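PDB 5CEC: Bd3459 from Bdellovibrio bacteriovorus, which probably acts as a serine-type D-Ala-D-Ala carboxypeptidase or endopeptidase of the S13 family, and is bound by the ankyrin-repeat immunity protein Bd3460. Local coordinates for residues A[62-75]-A[303-317]. The protein carries 1 engineered substitution. Numbering follows the deposited sequence. Where two conformers were deposited one is given.
Sequences KDDKFPLASISKVV and NEATCEMMIKVLYSL
A short edge strand, 65-67, pairs through Phe66 with Ala305 of 304-306, the middle strand of a small antiparallel sheet completed by 284-285, and leads into Ser70 and Lys73, whose spacing is consistent with the SxxK motif of penicillin-binding proteins and serine beta-lactamases. Phe66 and Ala305 form the hydrogen-bonded pair: Phe66 N donates to Ala305 O at 3.0 Å, and Ala305 N returns a bond to Phe66 O. The ladder runs on through Leu68 N to Asn303 O, while beyond its other end Glu308 N, in the first turn of helix 307-322, reaches Lys62 O almost straight (168°). The aliphatic chain of Lys62 lies obliquely across Glu308, with CG 3.4 Å from OE2. Its NZ stays 4.6 Å from Glu308 OE2, too far for a salt bridge, and bonds to Asp59 O. Thr306 N-caps the helix: with OG1 between the backbone N and the carbonyl carbon (chi1 71°), it accepts from Met309 N, and CB rests 3.4 Å from Lys62 O. Cys307, disulfide-bonded to Cys45, ties the same turn to strand 40-48.

The apolar packing against helix 307-322 comes from Leu68, Ile71, Val74 and Val75. A turn at chi2 (-55°) helps Met310 bring CE to 3.7 Å from Val75 CG2 and also against Leu68 CD1, with Ile71 CD1 beside its CG and SD. Further along that helix, Val313 CG1 lies 4.0 Å from Val74 CG1, which then meets Leu317 CD2, the latter pair of side chains crossing nearly at right angles. Phe286 adds a further surface to Leu68 and Val75.

Ser72 OG links both segments. It donates to Ala69 O, which also takes Ser72 N, and accepts from Asn303 ND2, itself bonded to Asn288 O; Asn303 OD1 receives His287 N. The hydroxyl oxygen of Ser72 sits in the amide plane of Asn303, 3.1 Å from ND2.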
loop_
_atom_site.group_PDB
_atom_site.type_symbol
_atom_site.label_atom_id
_atom_site.label_comp_id
_atom_site.label_asym_id
_atom_site.label_seq_id
_atom_site.Cartn_x
_atom_site.Cartn_y
_atom_site.Cartn_z
ATOM N N LYS A 62 3.879 24.388 -7.847
ATOM C CA LYS A 62 4.147 23.117 -8.555
ATOM C C LYS A 62 5.636 22.829 -8.793
ATOM O O LYS A 62 6.005 21.699 -9.117
ATOM C CB LYS A 62 3.346 23.023 -9.864
ATOM C CG LYS A 62 3.726 24.017 -10.954
ATOM C CD LYS A 62 2.729 23.906 -12.112
ATOM C CE LYS A 62 2.853 25.029 -13.106
ATOM N NZ LYS A 62 2.433 26.331 -12.519
ATOM N N ASP A 63 6.469 23.870 -8.680
ATOM C CA ASP A 63 7.924 23.728 -8.818
ATOM C C ASP A 63 8.691 23.827 -7.477
ATOM O O ASP A 63 9.931 24.028 -7.464
ATOM C CB ASP A 63 8.440 24.763 -9.833
ATOM C CG ASP A 63 8.135 26.207 -9.412
ATOM O OD1 ASP A 63 7.139 26.438 -8.668
ATOM O OD2 ASP A 63 8.883 27.116 -9.843
ATOM N N ASP A 64 7.976 23.650 -6.354
ATOM C CA ASP A 64 8.589 23.651 -5.017
ATOM C C ASP A 64 8.656 22.224 -4.469
ATOM O O ASP A 64 7.712 21.422 -4.669
ATOM C CB ASP A 64 7.749 24.489 -4.058
ATOM C CG ASP A 64 7.709 25.951 -4.428
ATOM O OD1 ASP A 64 8.610 26.397 -5.140
ATOM O OD2 ASP A 64 6.779 26.635 -3.999
ATOM N N LYS A 65 9.750 21.886 -3.776
ATOM C CA LYS A 65 9.874 20.530 -3.214
ATOM C C LYS A 65 9.014 20.360 -1.964
ATOM O O LYS A 65 9.015 21.236 -1.095
ATOM C CB LYS A 65 11.311 20.146 -2.847
ATOM C CG LYS A 65 12.245 20.007 -4.045
ATOM C CD LYS A 65 13.565 19.341 -3.633
ATOM C CE LYS A 65 14.458 20.235 -2.809
ATOM N NZ LYS A 65 15.640 19.529 -2.238
ATOM N N PHE A 66 8.317 19.215 -1.869
ATOM C CA PHE A 66 7.552 18.828 -0.669
ATOM C C PHE A 66 7.794 17.360 -0.357
ATOM O O PHE A 66 8.188 16.592 -1.252
ATOM C CB PHE A 66 6.058 19.056 -0.859
ATOM C CG PHE A 66 5.696 20.485 -1.079
ATOM C CD1 PHE A 66 5.788 21.390 -0.024
ATOM C CD2 PHE A 66 5.351 20.950 -2.345
ATOM C CE1 PHE A 66 5.463 22.705 -0.205
ATOM C CE2 PHE A 66 5.027 22.272 -2.524
ATOM C CZ PHE A 66 5.095 23.151 -1.466
ATOM N N PRO A 67 7.540 16.947 0.892
ATOM C CA PRO A 67 7.636 15.523 1.213
ATOM C C PRO A 67 6.666 14.678 0.391
ATOM O O PRO A 67 5.513 15.065 0.233
ATOM C CB PRO A 67 7.288 15.468 2.687
ATOM C CG PRO A 67 7.534 16.831 3.219
ATOM C CD PRO A 67 7.210 17.758 2.080
ATOM N N LEU A 68 7.173 13.579 -0.141
ATOM C CA LEU A 68 6.383 12.710 -1.007
ATOM C C LEU A 68 5.719 11.553 -0.290
ATOM O O LEU A 68 4.737 10.983 -0.785
ATOM C CB LEU A 68 7.289 12.125 -2.081
ATOM C CG LEU A 68 8.036 13.106 -2.988
ATOM C CD1 LEU A 68 8.845 12.343 -4.021
ATOM C CD2 LEU A 68 7.033 14.027 -3.674
ATOM N N ALA A 69 6.317 11.122 0.807
ATOM C CA ALA A 69 5.917 9.847 1.420
ATOM C C ALA A 69 5.973 8.738 0.363
ATOM O O ALA A 69 6.842 8.775 -0.520
ATOM C CB ALA A 69 4.545 9.950 2.104
ATOM N N SER A 70 5.041 7.783 0.389
ATOM C CA SER A 70 5.170 6.601 -0.450
ATOM C C SER A 70 4.869 6.821 -1.933
ATOM O O SER A 70 5.065 5.891 -2.714
ATOM C CB SER A 70 4.354 5.414 0.099
ATOM O OG SER A 70 4.969 4.872 1.262
ATOM N N ILE A 71 4.453 8.010 -2.379
ATOM C CA ILE A 71 4.491 8.224 -3.837
ATOM C C ILE A 71 5.914 8.202 -4.373
ATOM O O ILE A 71 6.125 7.962 -5.570
ATOM C CB ILE A 71 3.676 9.422 -4.336
ATOM C CG1 ILE A 71 4.380 10.761 -4.052
ATOM C CG2 ILE A 71 2.256 9.338 -3.845
ATOM C CD1 ILE A 71 3.629 11.970 -4.597
ATOM N N SER A 72 6.899 8.325 -3.491
ATOM C CA SER A 72 8.277 8.003 -3.839
ATOM C C SER A 72 8.406 6.666 -4.579
ATOM O O SER A 72 9.284 6.472 -5.408
ATOM C CB SER A 72 9.143 7.883 -2.580
ATOM O OG SER A 72 9.302 9.096 -1.914
ATOM N N LYS A 73 7.558 5.702 -4.199
ATOM C CA LYS A 73 7.644 4.357 -4.810
ATOM C C LYS A 73 7.356 4.365 -6.305
ATOM O O LYS A 73 7.824 3.481 -6.998
ATOM C CB LYS A 73 6.761 3.365 -4.049
ATOM C CG LYS A 73 7.135 3.195 -2.586
ATOM C CD LYS A 73 6.347 2.089 -1.921
ATOM C CE LYS A 73 6.833 1.791 -0.524
ATOM N NZ LYS A 73 6.530 2.866 0.439
ATOM N N VAL A 74 6.610 5.360 -6.781
ATOM C CA VAL A 74 6.392 5.461 -8.222
ATOM C C VAL A 74 7.699 5.870 -8.936
ATOM O O VAL A 74 7.972 5.433 -10.050
ATOM C CB VAL A 74 5.255 6.421 -8.569
ATOM C CG1 VAL A 74 5.040 6.444 -10.072
ATOM C CG2 VAL A 74 3.952 6.015 -7.888
ATOM N N VAL A 75 8.510 6.692 -8.279
ATOM C CA VAL A 75 9.807 7.079 -8.831
ATOM C C VAL A 75 10.735 5.866 -8.858
ATOM O O VAL A 75 11.398 5.576 -9.871
ATOM C CB VAL A 75 10.438 8.227 -8.028
ATOM C CG1 VAL A 75 11.708 8.700 -8.714
ATOM C CG2 VAL A 75 9.470 9.422 -7.941
ATOM N N ASN A 303 12.265 11.876 1.486
ATOM C CA ASN A 303 12.361 12.147 0.068
ATOM C C ASN A 303 11.428 13.321 -0.246
ATOM O O ASN A 303 10.288 13.372 0.219
ATOM C CB ASN A 303 11.865 10.959 -0.748
ATOM C CG ASN A 303 12.761 9.741 -0.681
ATOM O OD1 ASN A 303 13.896 9.775 -0.231
ATOM N ND2 ASN A 303 12.223 8.621 -1.145
ATOM N N GLU A 304 11.924 14.255 -1.054
ATOM C CA GLU A 304 11.125 15.388 -1.498
ATOM C C GLU A 304 11.272 15.577 -2.984
ATOM O O GLU A 304 12.322 15.283 -3.553
ATOM C CB GLU A 304 11.523 16.684 -0.784
ATOM C CG GLU A 304 11.385 16.636 0.734
ATOM C CD GLU A 304 11.398 18.008 1.363
ATOM O OE1 GLU A 304 11.752 18.962 0.676
ATOM O OE2 GLU A 304 11.140 18.126 2.566
ATOM N N ALA A 305 10.212 16.082 -3.599
ATOM C CA ALA A 305 10.284 16.488 -5.006
ATOM C C ALA A 305 9.173 17.455 -5.308
ATOM O O ALA A 305 8.256 17.671 -4.490
ATOM C CB ALA A 305 10.165 15.286 -5.941
ATOM N N THR A 306 9.242 18.046 -6.495
ATOM C CA THR A 306 8.192 18.938 -6.943
ATOM C C THR A 306 7.011 18.153 -7.506
ATOM O O THR A 306 7.155 17.043 -8.007
ATOM C CB THR A 306 8.709 19.938 -7.988
ATOM O OG1 THR A 306 8.977 19.246 -9.206
ATOM C CG2 THR A 306 9.976 20.687 -7.511
ATOM N N CYS A 307 5.855 18.799 -7.503
ATOM C CA CYS A 307 4.649 18.236 -8.096
ATOM C C CYS A 307 4.895 18.039 -9.615
ATOM O O CYS A 307 4.531 17.004 -10.173
ATOM C CB CYS A 307 3.470 19.148 -7.815
ATOM S SG CYS A 307 1.867 18.409 -8.127
ATOM N N GLU A 308 5.538 19.017 -10.278
ATOM C CA GLU A 308 5.899 18.872 -11.694
ATOM C C GLU A 308 6.730 17.620 -11.957
ATOM O O GLU A 308 6.484 16.883 -12.921
ATOM C CB GLU A 308 6.658 20.097 -12.235
ATOM C CG GLU A 308 5.781 21.299 -12.478
ATOM C CD GLU A 308 6.476 22.417 -13.235
ATOM O OE1 GLU A 308 7.682 22.307 -13.553
ATOM O OE2 GLU A 308 5.801 23.421 -13.531
ATOM N N MET A 309 7.691 17.348 -11.068
ATOM C CA MET A 309 8.519 16.158 -11.215
ATOM C C MET A 309 7.665 14.880 -11.160
ATOM O O MET A 309 7.944 13.896 -11.862
ATOM C CB MET A 309 9.622 16.104 -10.161
ATOM C CG MET A 309 10.850 16.917 -10.504
ATOM S SD MET A 309 11.730 16.365 -11.984
ATOM C CE MET A 309 11.599 14.608 -11.858
ATOM N N MET A 310 6.644 14.862 -10.299
ATOM C CA MET A 310 5.759 13.708 -10.249
ATOM C C MET A 310 5.009 13.468 -11.568
ATOM O O MET A 310 4.856 12.333 -12.021
ATOM C CB MET A 310 4.816 13.828 -9.051
ATOM C CG MET A 310 5.508 13.806 -7.699
ATOM S SD MET A 310 6.575 12.358 -7.411
ATOM C CE MET A 310 8.180 12.934 -7.939
ATOM N N ILE A 311 4.556 14.541 -12.206
ATOM C CA ILE A 311 3.921 14.422 -13.518
ATOM C C ILE A 311 4.920 13.881 -14.544
ATOM O O ILE A 311 4.586 12.996 -15.313
ATOM C CB ILE A 311 3.353 15.755 -13.981
ATOM C CG1 ILE A 311 2.320 16.278 -12.961
ATOM C CG2 ILE A 311 2.758 15.607 -15.374
ATOM C CD1 ILE A 311 1.123 15.358 -12.746
ATOM N N LYS A 312 6.143 14.383 -14.542
ATOM C CA LYS A 312 7.165 13.900 -15.476
ATOM C C LYS A 312 7.487 12.426 -15.288
ATOM O O LYS A 312 7.629 11.660 -16.234
ATOM C CB LYS A 312 8.444 14.708 -15.395
ATOM C CG LYS A 312 8.308 16.168 -15.825
ATOM C CD LYS A 312 9.602 16.935 -15.600
ATOM C CE LYS A 312 10.679 16.555 -16.603
ATOM N NZ LYS A 312 10.432 17.068 -17.988
ATOM N N VAL A 313 7.510 12.012 -14.025
ATOM C CA VAL A 313 7.715 10.606 -13.703
ATOM C C VAL A 313 6.584 9.755 -14.260
ATOM O O VAL A 313 6.845 8.690 -14.853
ATOM C CB VAL A 313 7.880 10.427 -12.172
ATOM C CG1 VAL A 313 7.720 8.972 -11.742
ATOM C CG2 VAL A 313 9.237 10.965 -11.741
ATOM N N LEU A 314 5.345 10.202 -14.078
ATOM C CA LEU A 314 4.198 9.456 -14.632
ATOM C C LEU A 314 4.276 9.346 -16.164
ATOM O O LEU A 314 4.063 8.264 -16.736
ATOM C CB LEU A 314 2.879 10.074 -14.207
ATOM C CG LEU A 314 2.582 9.845 -12.695
ATOM C CD1 LEU A 314 1.573 10.879 -12.215
ATOM C CD2 LEU A 314 2.120 8.422 -12.396
ATOM N N TYR A 315 4.572 10.464 -16.826
ATOM C CA TYR A 315 4.700 10.477 -18.289
ATOM C C TYR A 315 5.741 9.476 -18.752
ATOM O O TYR A 315 5.502 8.658 -19.670
ATOM C CB TYR A 315 5.089 11.861 -18.769
ATOM C CG TYR A 315 5.309 11.905 -20.239
ATOM C CD1 TYR A 315 6.539 11.571 -20.794
ATOM C CD2 TYR A 315 4.272 12.246 -21.086
ATOM C CE1 TYR A 315 6.734 11.605 -22.151
ATOM C CE2 TYR A 315 4.441 12.264 -22.449
ATOM C CZ TYR A 315 5.683 11.944 -23.007
ATOM O OH TYR A 315 5.901 11.946 -24.330
ATOM N N SER A 316 6.899 9.501 -18.100
ATOM C CA SER A 316 8.016 8.627 -18.455
ATOM C C SER A 316 7.746 7.162 -18.152
ATOM O O SER A 316 8.134 6.284 -18.931
ATOM C CB SER A 316 9.313 9.105 -17.791
ATOM O OG SER A 316 9.706 10.369 -18.283
ATOM N N LEU A 317 7.103 6.871 -17.010
ATOM C CA LEU A 317 6.755 5.517 -16.668
ATOM C C LEU A 317 5.767 4.955 -17.672
ATOM O O LEU A 317 5.905 3.799 -18.124
ATOM C CB LEU A 317 6.194 5.485 -15.241
ATOM C CG LEU A 317 5.730 4.111 -14.743
ATOM C CD1 LEU A 317 6.833 3.056 -14.805
ATOM C CD2 LEU A 317 5.235 4.244 -13.318
HETATM O O HOH W 1 5.297 20.987 -5.773
HETATM O O HOH W 2 14.637 17.972 -0.022
HETATM O O HOH W 3 8.919 11.390 1.691
#